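Side-chain contact in gamma-butyrobetaine hydroxylase-like N-terminal domain-containing protein (Acidithiobacillus ferrooxidans, PDB 3LUU), which is of unknown function but binds a zinc ion and belongs to the DUF971 family, with a possible link to quinone biosynthesis: residues S31-F35 with E36-V40. Sequence-based numbering, arbitrary orientation.
Sequences SRLTF and EHLRV. With ZN (zinc ion), chain B.
Thr-34 OG1 accepts from His-37 N at 3.0 Å, an N-cap bond closing the first turn of the helix that follows strand 30-34 directly. With OG1 set between the backbone N and the carbonyl carbon (chi1 64°), the hydroxyl faces that N-H. The same oxygen lies 2.6 Å from a water that donates to Glu-36 OE1, so a bridge ties the cap to the extended glutamate. The carbonyls of the turn are also used: Thr-34 O takes Leu-38 N at 3.0 Å in a nearly straight bond (172°), and Phe-35 O takes Arg-39 N at 2.9 Å. A valine in place of Thr-34 would probably leave His-37 N without its side-chain cap and the water without one anchor. From the capped turn the His-37 ring reaches out, and NE2 binds zinc at 2.0 Å; Glu-41 OE2 and Glu-101 O also bind the metal. Leu-33 CD2 lies obliquely to this ring, 4.1 Å from ND1, while Leu-33 CD1 meets Leu-38 CD2 with the side chains crossing at about a right angle. Leu-38 continues inward against Leu-95 and Leu-98 of helix 92-98, Met-21 of adjacent strand 20-25 and Leu-79 of strand 76-81, joining the short helix to both sheets.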
ATOM      1  N   SER A  31       3.292  -8.696   3.960  1.00 22.91           N
ATOM      2  CA  SER A  31       3.184  -7.384   4.580  1.00 22.12           C
ATOM      3  C   SER A  31       1.745  -7.170   4.940  1.00 23.26           C
ATOM      4  O   SER A  31       0.846  -7.612   4.222  1.00 21.27           O
ATOM      5  CB  SER A  31       3.643  -6.285   3.630  1.00 22.89           C
ATOM      6  OG  SER A  31       5.000  -6.441   3.243  1.00 24.94           O
ATOM      7  N   ARG A  32       1.514  -6.548   6.089  1.00 23.03           N
ATOM      8  CA  ARG A  32       0.188  -6.110   6.466  1.00 23.55           C
ATOM      9  C   ARG A  32       0.330  -4.613   6.734  1.00 23.96           C
ATOM     10  O   ARG A  32       0.811  -4.211   7.794  1.00 24.71           O
ATOM     11  CB  ARG A  32      -0.338  -6.864   7.679  1.00 24.46           C
ATOM     12  CG  ARG A  32      -0.498  -8.361   7.484  1.00 30.09           C
ATOM     13  CD  ARG A  32      -1.008  -9.056   8.788  1.00 36.27           C
ATOM     14  NE  ARG A  32      -2.455  -9.235   8.771  1.00 44.17           N
ATOM     15  CZ  ARG A  32      -3.365  -8.397   9.276  1.00 54.29           C
ATOM     16  NH1 ARG A  32      -3.017  -7.282   9.912  1.00 58.21           N
ATOM     17  NH2 ARG A  32      -4.659  -8.693   9.152  1.00 58.39           N
ATOM     18  N   LEU A  33      -0.096  -3.807   5.759  1.00 17.09           N
ATOM     19  CA  LEU A  33       0.060  -2.367   5.786  1.00 14.44           C
ATOM     20  C   LEU A  33      -1.311  -1.737   5.991  1.00 16.56           C
ATOM     21  O   LEU A  33      -2.215  -1.998   5.201  1.00 14.59           O
ATOM     22  CB  LEU A  33       0.681  -1.891   4.478  1.00 16.17           C
ATOM     23  CG  LEU A  33       2.135  -2.324   4.274  1.00 16.05           C
ATOM     24  CD1 LEU A  33       2.534  -2.052   2.837  1.00 19.02           C
ATOM     25  CD2 LEU A  33       3.008  -1.576   5.291  1.00 17.05           C
ATOM     26  N   THR A  34      -1.484  -0.946   7.061  1.00 13.63           N
ATOM     27  CA  THR A  34      -2.797  -0.323   7.286  1.00 13.07           C
ATOM     28  C   THR A  34      -3.120   0.678   6.163  1.00 12.89           C
ATOM     29  O   THR A  34      -2.239   1.371   5.603  1.00 14.69           O
ATOM     30  CB  THR A  34      -2.930   0.390   8.658  1.00 11.58           C
ATOM     31  OG1 THR A  34      -2.024   1.479   8.710  1.00 13.36           O
ATOM     32  CG2 THR A  34      -2.683  -0.580   9.831  1.00 14.85           C
ATOM     33  N   PHE A  35      -4.403   0.768   5.842  1.00 13.92           N
ATOM     34  CA  PHE A  35      -4.869   1.801   4.910  1.00 13.33           C
ATOM     35  C   PHE A  35      -4.402   3.192   5.336  1.00 12.83           C
ATOM     36  O   PHE A  35      -4.017   4.019   4.499  1.00 15.39           O
ATOM     37  CB  PHE A  35      -6.400   1.756   4.840  1.00 13.28           C
ATOM     38  CG  PHE A  35      -6.960   0.516   4.154  1.00 12.86           C
ATOM     39  CD1 PHE A  35      -6.150  -0.370   3.457  1.00 17.90           C
ATOM     40  CD2 PHE A  35      -8.323   0.274   4.141  1.00 15.85           C
ATOM     41  CE1 PHE A  35      -6.671  -1.478   2.818  1.00 15.43           C
ATOM     42  CE2 PHE A  35      -8.842  -0.858   3.470  1.00 20.75           C
ATOM     43  CZ  PHE A  35      -8.001  -1.710   2.802  1.00 14.46           C
ATOM     44  N   GLU A  36      -4.465   3.456   6.643  1.00 12.97           N
ATOM     45  CA  GLU A  36      -4.035   4.731   7.200  1.00 14.98           C
ATOM     46  C   GLU A  36      -2.582   5.016   6.872  1.00 14.30           C
ATOM     47  O   GLU A  36      -2.254   6.092   6.431  1.00 14.60           O
ATOM     48  CB  GLU A  36      -4.175   4.714   8.705  1.00 14.73           C
ATOM     49  CG  GLU A  36      -3.736   6.011   9.371  1.00 16.34           C
ATOM     50  CD  GLU A  36      -3.669   5.922  10.896  1.00 13.73           C
ATOM     51  OE1 GLU A  36      -3.458   4.814  11.451  1.00 15.19           O
ATOM     52  OE2 GLU A  36      -3.845   6.987  11.536  1.00 14.88           O
ATOM     53  N   HIS A  37      -1.718   4.048   7.163  1.00 15.37           N
ATOM     54  CA  HIS A  37      -0.281   4.157   6.900  1.00 15.50           C
ATOM     55  C   HIS A  37      -0.003   4.427   5.426  1.00 14.91           C
ATOM     56  O   HIS A  37       0.741   5.352   5.085  1.00 15.02           O
ATOM     57  CB  HIS A  37       0.402   2.885   7.397  1.00 14.95           C
ATOM     58  CG  HIS A  37       1.895   2.937   7.417  1.00 16.90           C
ATOM     59  ND1 HIS A  37       2.661   1.817   7.648  1.00 18.36           N
ATOM     60  CD2 HIS A  37       2.763   3.958   7.262  1.00 18.43           C
ATOM     61  CE1 HIS A  37       3.935   2.146   7.626  1.00 21.61           C
ATOM     62  NE2 HIS A  37       4.023   3.435   7.384  1.00 16.44           N
ATOM     63  N   LEU A  38      -0.660   3.670   4.558  1.00 14.82           N
ATOM     64  CA  LEU A  38      -0.515   3.862   3.117  1.00 14.49           C
ATOM     65  C   LEU A  38      -0.918   5.294   2.692  1.00 14.59           C
ATOM     66  O   LEU A  38      -0.240   5.959   1.894  1.00 15.97           O
ATOM     67  CB  LEU A  38      -1.344   2.807   2.359  1.00 15.71           C
ATOM     68  CG  LEU A  38      -0.854   1.355   2.446  1.00 15.77           C
ATOM     69  CD1 LEU A  38      -1.983   0.420   2.062  1.00 12.57           C
ATOM     70  CD2 LEU A  38       0.364   1.135   1.558  1.00 16.38           C
ATOM     71  N   ARG A  39      -2.013   5.776   3.253  1.00 14.88           N
ATOM     72  CA  ARG A  39      -2.477   7.107   2.926  1.00 15.68           C
ATOM     73  C   ARG A  39      -1.511   8.185   3.405  1.00 15.18           C
ATOM     74  O   ARG A  39      -1.213   9.127   2.665  1.00 13.67           O
ATOM     75  CB  ARG A  39      -3.894   7.312   3.488  1.00 12.68           C
ATOM     76  CG  ARG A  39      -4.520   8.675   3.214  1.00 16.67           C
ATOM     77  CD  ARG A  39      -4.619   8.979   1.747  1.00 18.66           C
ATOM     78  NE  ARG A  39      -5.017  10.356   1.529  1.00 20.04           N
ATOM     79  CZ  ARG A  39      -4.184  11.388   1.395  1.00 28.36           C
ATOM     80  NH1 ARG A  39      -2.875  11.228   1.447  1.00 22.84           N
ATOM     81  NH2 ARG A  39      -4.670  12.605   1.211  1.00 28.49           N
ATOM     82  N   VAL A  40      -1.028   8.084   4.638  1.00 17.30           N
ATOM     83  CA  VAL A  40      -0.175   9.166   5.150  1.00 17.68           C
ATOM     84  C   VAL A  40       1.212   9.118   4.528  1.00 19.25           C
ATOM     85  O   VAL A  40       1.893  10.122   4.509  1.00 16.95           O
ATOM     86  CB  VAL A  40      -0.132   9.236   6.694  1.00 20.56           C
ATOM     87  CG1 VAL A  40      -1.567   9.362   7.258  1.00 18.26           C
ATOM     88  CG2 VAL A  40       0.516   8.066   7.271  1.00 20.11           C
TER
HETATM   89 ZN    ZN B 101       5.729   4.523   7.612  1.00 24.27          ZN
HETATM   90  O   HOH W   1      -1.926   2.650  11.031  1.00 15.79           O